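Thiaminase-I (Naegleria gruberi, PDB 4HCW) is a single-chain thiaminase I-like protein, a mixed alpha/beta fold with helices and a large mixed beta sheet. Local coordinates at residues Y150-A154 / S155-F159; K314-N317 / F318-Q321. All coordinates share one frame; numbering follows the deposited sequence.

Contact 1 of 2, residues Y150-A154 / S155-F159; sequences YPDVA and SSSSF
D152 and S157 meet across a Schellman motif, the turn that closes the short helix 151-155 before the chain enters helix 158-169. S157 N gives a nearly straight bond to D152 O, 3.0 Å with 165° at the hydrogen, and lies in the plane of that carbonyl. The inner bond of the motif, S156 N to V153 O, is weak at 3.1 Å. S156, the C-prime residue, takes positive phi and turns the backbone off the helix. Beside the S157 backbone bond the two side chains approach each other: S157 swings OG beside its own backbone N (chi1 -60°), which brings the hydroxyl to 3.5 Å from D152 OD1, a distance that allows at most a weak bond. V153 packs on L164 of the following helix and on Y199 and L203 of helix 193-203. S155 turns its hydroxyl back over the last helical turn, with OG between its backbone N and carbonyl carbon (chi1 60°). This torsion sets S155 OG 2.8 Å from P151 O, which also accepts from S155 N at 2.9 Å, the two donors arriving from opposite faces of the carbonyl plane.

Contact 2 of 2, residues K314-N317 / F318-Q321; sequences KSSN and FYAQ
Helix 317-328 starts here with S316 as its N-cap, and the contact is the first turn of that helix. The serine side chain reaches forward to the backbone of Y319: its OG is anti to the backbone N (chi1 179°) and accepts from Y319 N, a long, weak bond of 3.5 Å that is nevertheless almost straight (174°). The same oxygen lies at the edge of the Y319 ring and in its plane, 3.4 Å from CD1, while S316 CB is 3.7 Å from that carbon. Y319 drops inward past the cap, and its OH bonds to T301 O. F318 is turned to the interior too, against M235, L300 and V249. Further round the turn N317 and Q321 form an i to i+4 pair. Q321 N bonds to N317 O at 3.2 Å, and alongside it Q321 NE2 gives a weak bond of 3.2 Å to N317 OD1, with the two amide planes 88° apart. The other end of that glutamine amide, OE1, accepts from V249 N. The cap rests on weak bonds: S316 OG takes one first-turn N-H and S316 O another, from A320, while the Y319 and Q321 bonds to T301 and V249 probably do more to fix the helix.

Both contacts are local events at helix ends, and they come in series along the chain: 150-159 closes one short helix and leads into the next, while 314-321, far towards the C-terminus, leads from helix 306-313 into helix 317-328. Their centres lie 28 Å apart and their nearest atoms about 14 Å, so they do not touch. Contact 1 belongs to the thiaminase I-like N-terminal domain, and its short helix packs on helix 158-169, which it leads into, and on helix 193-203. Contact 2 instead leans on strands 248-250 and 302-303, both paired with strand 110-125 of the large mixed sheet. One therefore redirects the chain between helices, and the other seats a helix against the sheet.

Contact 1 of 2, residues Y150-A154 / S155-F159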
ATOM      1  N   TYR A 150       6.075  -9.949 -12.556  1.00 74.60           N
ATOM      2  CA  TYR A 150       5.661  -8.647 -12.056  1.00 74.60           C
ATOM      3  C   TYR A 150       4.448  -8.200 -12.865  1.00 74.60           C
ATOM      4  O   TYR A 150       4.582  -7.426 -13.811  1.00 74.60           O
ATOM      5  CB  TYR A 150       6.813  -7.652 -12.209  1.00 63.52           C
ATOM      6  CG  TYR A 150       6.754  -6.440 -11.302  1.00 63.52           C
ATOM      7  CD1 TYR A 150       5.558  -6.021 -10.733  1.00 63.52           C
ATOM      8  CD2 TYR A 150       7.903  -5.711 -11.020  1.00 63.52           C
ATOM      9  CE1 TYR A 150       5.509  -4.911  -9.910  1.00 63.52           C
ATOM     10  CE2 TYR A 150       7.863  -4.600 -10.199  1.00 63.52           C
ATOM     11  CZ  TYR A 150       6.664  -4.205  -9.646  1.00 63.52           C
ATOM     12  OH  TYR A 150       6.622  -3.100  -8.827  1.00 63.52           O
ATOM     13  N   PRO A 151       3.258  -8.695 -12.487  1.00 73.96           N
ATOM     14  CA  PRO A 151       2.002  -8.536 -13.234  1.00 73.96           C
ATOM     15  C   PRO A 151       1.644  -7.088 -13.559  1.00 73.96           C
ATOM     16  O   PRO A 151       1.194  -6.815 -14.671  1.00 73.96           O
ATOM     17  CB  PRO A 151       0.958  -9.138 -12.290  1.00 54.70           C
ATOM     18  CG  PRO A 151       1.721 -10.099 -11.450  1.00 54.70           C
ATOM     19  CD  PRO A 151       3.060  -9.461 -11.243  1.00 54.70           C
ATOM     20  N   ASP A 152       1.833  -6.181 -12.606  1.00 76.89           N
ATOM     21  CA  ASP A 152       1.488  -4.779 -12.819  1.00 76.89           C
ATOM     22  C   ASP A 152       2.367  -4.116 -13.881  1.00 76.89           C
ATOM     23  O   ASP A 152       1.891  -3.294 -14.663  1.00 76.89           O
ATOM     24  CB  ASP A 152       1.549  -3.996 -11.507  1.00 80.61           C
ATOM     25  CG  ASP A 152       0.373  -4.294 -10.596  1.00 80.61           C
ATOM     26  OD1 ASP A 152      -0.689  -4.706 -11.108  1.00 80.61           O
ATOM     27  OD2 ASP A 152       0.509  -4.111  -9.368  1.00 80.61           O
ATOM     28  N   VAL A 153       3.646  -4.477 -13.906  1.00 69.83           N
ATOM     29  CA  VAL A 153       4.567  -3.948 -14.907  1.00 69.83           C
ATOM     30  C   VAL A 153       4.305  -4.583 -16.268  1.00 69.83           C
ATOM     31  O   VAL A 153       4.336  -3.908 -17.298  1.00 69.83           O
ATOM     32  CB  VAL A 153       6.033  -4.182 -14.503  1.00 56.63           C
ATOM     33  CG1 VAL A 153       6.975  -3.678 -15.585  1.00 56.63           C
ATOM     34  CG2 VAL A 153       6.324  -3.498 -13.186  1.00 56.63           C
ATOM     35  N   ALA A 154       4.038  -5.885 -16.262  1.00 68.68           N
ATOM     36  CA  ALA A 154       3.747  -6.616 -17.487  1.00 68.68           C
ATOM     37  C   ALA A 154       2.473  -6.101 -18.148  1.00 68.68           C
ATOM     38  O   ALA A 154       2.341  -6.128 -19.371  1.00 68.68           O
ATOM     39  CB  ALA A 154       3.631  -8.104 -17.200  1.00 76.40           C
ATOM     40  N   SER A 155       1.538  -5.627 -17.331  1.00 69.22           N
ATOM     41  CA  SER A 155       0.270  -5.112 -17.834  1.00 69.22           C
ATOM     42  C   SER A 155       0.304  -3.593 -17.960  1.00 69.22           C
ATOM     43  O   SER A 155      -0.614  -2.990 -18.520  1.00 69.22           O
ATOM     44  CB  SER A 155      -0.879  -5.535 -16.916  1.00 64.78           C
ATOM     45  OG  SER A 155      -0.693  -5.035 -15.604  1.00 64.78           O
ATOM     46  N   SER A 156       1.368  -2.990 -17.436  1.00 67.04           N
ATOM     47  CA  SER A 156       1.547  -1.539 -17.459  1.00 67.04           C
ATOM     48  C   SER A 156       0.371  -0.797 -16.829  1.00 67.04           C
ATOM     49  O   SER A 156      -0.263   0.039 -17.472  1.00 67.04           O
ATOM     50  CB  SER A 156       1.790  -1.037 -18.885  1.00 92.84           C
ATOM     51  OG  SER A 156       3.003  -1.550 -19.407  1.00 92.84           O
ATOM     52  N   SER A 157       0.084  -1.115 -15.570  1.00 69.82           N
ATOM     53  CA  SER A 157      -0.977  -0.440 -14.832  1.00 69.82           C
ATOM     54  C   SER A 157      -0.613   1.023 -14.628  1.00 69.82           C
ATOM     55  O   SER A 157       0.535   1.344 -14.323  1.00 69.82           O
ATOM     56  CB  SER A 157      -1.207  -1.119 -13.482  1.00 88.49           C
ATOM     57  OG  SER A 157      -1.570  -2.476 -13.652  1.00 88.49           O
ATOM     58  N   SER A 158      -1.596   1.901 -14.800  1.00 55.40           N
ATOM     59  CA  SER A 158      -1.384   3.342 -14.706  1.00 55.40           C
ATOM     60  C   SER A 158      -0.711   3.742 -13.397  1.00 55.40           C
ATOM     61  O   SER A 158       0.226   4.540 -13.385  1.00 55.40           O
ATOM     62  CB  SER A 158      -2.713   4.087 -14.855  1.00 83.18           C
ATOM     63  OG  SER A 158      -3.351   3.755 -16.076  1.00 83.18           O
ATOM     64  N   PHE A 159      -1.190   3.166 -12.300  1.00 57.08           N
ATOM     65  CA  PHE A 159      -0.679   3.483 -10.974  1.00 57.08           C
ATOM     66  C   PHE A 159       0.745   2.964 -10.782  1.00 57.08           C
ATOM     67  O   PHE A 159       1.522   3.526 -10.010  1.00 57.08           O
ATOM     68  CB  PHE A 159      -1.608   2.898  -9.908  1.00 70.24           C
ATOM     69  CG  PHE A 159      -1.380   3.450  -8.533  1.00 70.24           C
ATOM     70  CD1 PHE A 159      -1.886   4.691  -8.180  1.00 70.24           C
ATOM     71  CD2 PHE A 159      -0.669   2.727  -7.590  1.00 70.24           C
ATOM     72  CE1 PHE A 159      -1.681   5.203  -6.914  1.00 70.24           C
ATOM     73  CE2 PHE A 159      -0.460   3.234  -6.321  1.00 70.24           C
ATOM     74  CZ  PHE A 159      -0.969   4.473  -5.981  1.00 70.24           C
TER

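Contact 2 of 2, residues K314-N317 / F318-Q321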
ATOM      1  N   LYS A 314       3.720 -13.121  15.751  1.00 76.76           N
ATOM      2  CA  LYS A 314       3.833 -14.124  16.806  1.00 76.76           C
ATOM      3  C   LYS A 314       3.465 -15.529  16.334  1.00 76.76           C
ATOM      4  O   LYS A 314       3.787 -16.515  16.998  1.00 76.76           O
ATOM      5  CB  LYS A 314       2.966 -13.736  18.006  1.00 80.47           C
ATOM      6  CG  LYS A 314       3.419 -12.478  18.725  1.00 80.47           C
ATOM      7  CD  LYS A 314       2.455 -12.102  19.837  1.00 80.47           C
ATOM      8  CE  LYS A 314       2.896 -10.836  20.550  1.00 80.47           C
ATOM      9  NZ  LYS A 314       1.953 -10.455  21.638  1.00 80.47           N
ATOM     10  N   SER A 315       2.795 -15.620  15.191  1.00 75.10           N
ATOM     11  CA  SER A 315       2.348 -16.911  14.680  1.00 75.10           C
ATOM     12  C   SER A 315       2.495 -17.030  13.164  1.00 75.10           C
ATOM     13  O   SER A 315       1.962 -17.955  12.551  1.00 75.10           O
ATOM     14  CB  SER A 315       0.900 -17.175  15.097  1.00 87.05           C
ATOM     15  OG  SER A 315       0.069 -16.073  14.776  1.00 87.05           O
ATOM     16  N   SER A 316       3.225 -16.095  12.563  1.00 94.41           N
ATOM     17  CA  SER A 316       3.452 -16.123  11.122  1.00 94.41           C
ATOM     18  C   SER A 316       4.894 -15.780  10.766  1.00 94.41           C
ATOM     19  O   SER A 316       5.395 -14.713  11.121  1.00 94.41           O
ATOM     20  CB  SER A 316       2.496 -15.164  10.408  1.00 72.59           C
ATOM     21  OG  SER A 316       2.732 -15.161   9.011  1.00 72.59           O
ATOM     22  N   ASN A 317       5.554 -16.692  10.060  1.00 98.22           N
ATOM     23  CA  ASN A 317       6.924 -16.472   9.615  1.00 98.22           C
ATOM     24  C   ASN A 317       6.998 -15.383   8.548  1.00 98.22           C
ATOM     25  O   ASN A 317       7.982 -14.648   8.463  1.00 98.22           O
ATOM     26  CB  ASN A 317       7.535 -17.775   9.092  1.00119.52           C
ATOM     27  CG  ASN A 317       8.936 -17.585   8.545  1.00119.52           C
ATOM     28  OD1 ASN A 317       9.138 -17.536   7.332  1.00119.52           O
ATOM     29  ND2 ASN A 317       9.910 -17.474   9.440  1.00119.52           N
ATOM     30  N   PHE A 318       5.945 -15.290   7.740  1.00 83.01           N
ATOM     31  CA  PHE A 318       5.843 -14.264   6.709  1.00 83.01           C
ATOM     32  C   PHE A 318       5.896 -12.871   7.326  1.00 83.01           C
ATOM     33  O   PHE A 318       6.699 -12.032   6.920  1.00 83.01           O
ATOM     34  CB  PHE A 318       4.545 -14.442   5.915  1.00 77.63           C
ATOM     35  CG  PHE A 318       4.367 -13.444   4.804  1.00 77.63           C
ATOM     36  CD1 PHE A 318       4.885 -13.692   3.543  1.00 77.63           C
ATOM     37  CD2 PHE A 318       3.670 -12.264   5.016  1.00 77.63           C
ATOM     38  CE1 PHE A 318       4.719 -12.778   2.518  1.00 77.63           C
ATOM     39  CE2 PHE A 318       3.503 -11.348   3.996  1.00 77.63           C
ATOM     40  CZ  PHE A 318       4.027 -11.605   2.744  1.00 77.63           C
ATOM     41  N   TYR A 319       5.037 -12.634   8.313  1.00 65.99           N
ATOM     42  CA  TYR A 319       4.995 -11.350   9.006  1.00 65.99           C
ATOM     43  C   TYR A 319       6.280 -11.084   9.780  1.00 65.99           C
ATOM     44  O   TYR A 319       6.640  -9.932  10.025  1.00 65.99           O
ATOM     45  CB  TYR A 319       3.794 -11.291   9.954  1.00 60.54           C
ATOM     46  CG  TYR A 319       2.487 -10.961   9.269  1.00 60.54           C
ATOM     47  CD1 TYR A 319       1.715 -11.957   8.686  1.00 60.54           C
ATOM     48  CD2 TYR A 319       2.027  -9.653   9.207  1.00 60.54           C
ATOM     49  CE1 TYR A 319       0.520 -11.656   8.058  1.00 60.54           C
ATOM     50  CE2 TYR A 319       0.836  -9.344   8.584  1.00 60.54           C
ATOM     51  CZ  TYR A 319       0.086 -10.348   8.011  1.00 60.54           C
ATOM     52  OH  TYR A 319      -1.102 -10.039   7.389  1.00 60.54           O
ATOM     53  N   ALA A 320       6.969 -12.156  10.161  1.00100.53           N
ATOM     54  CA  ALA A 320       8.204 -12.044  10.927  1.00100.53           C
ATOM     55  C   ALA A 320       9.314 -11.400  10.106  1.00100.53           C
ATOM     56  O   ALA A 320      10.034 -10.530  10.595  1.00100.53           O
ATOM     57  CB  ALA A 320       8.638 -13.411  11.433  1.00122.69           C
ATOM     58  N   GLN A 321       9.445 -11.831   8.856  1.00117.46           N
ATOM     59  CA  GLN A 321      10.477 -11.308   7.966  1.00117.46           C
ATOM     60  C   GLN A 321      10.264  -9.827   7.669  1.00117.46           C
ATOM     61  O   GLN A 321      11.221  -9.056   7.602  1.00117.46           O
ATOM     62  CB  GLN A 321      10.509 -12.100   6.657  1.00 84.29           C
ATOM     63  CG  GLN A 321      10.831 -13.574   6.826  1.00 84.29           C
ATOM     64  CD  GLN A 321      10.910 -14.307   5.502  1.00 84.29           C
ATOM     65  OE1 GLN A 321      10.866 -13.693   4.436  1.00 84.29           O
ATOM     66  NE2 GLN A 321      11.026 -15.628   5.562  1.00 84.29           N
TER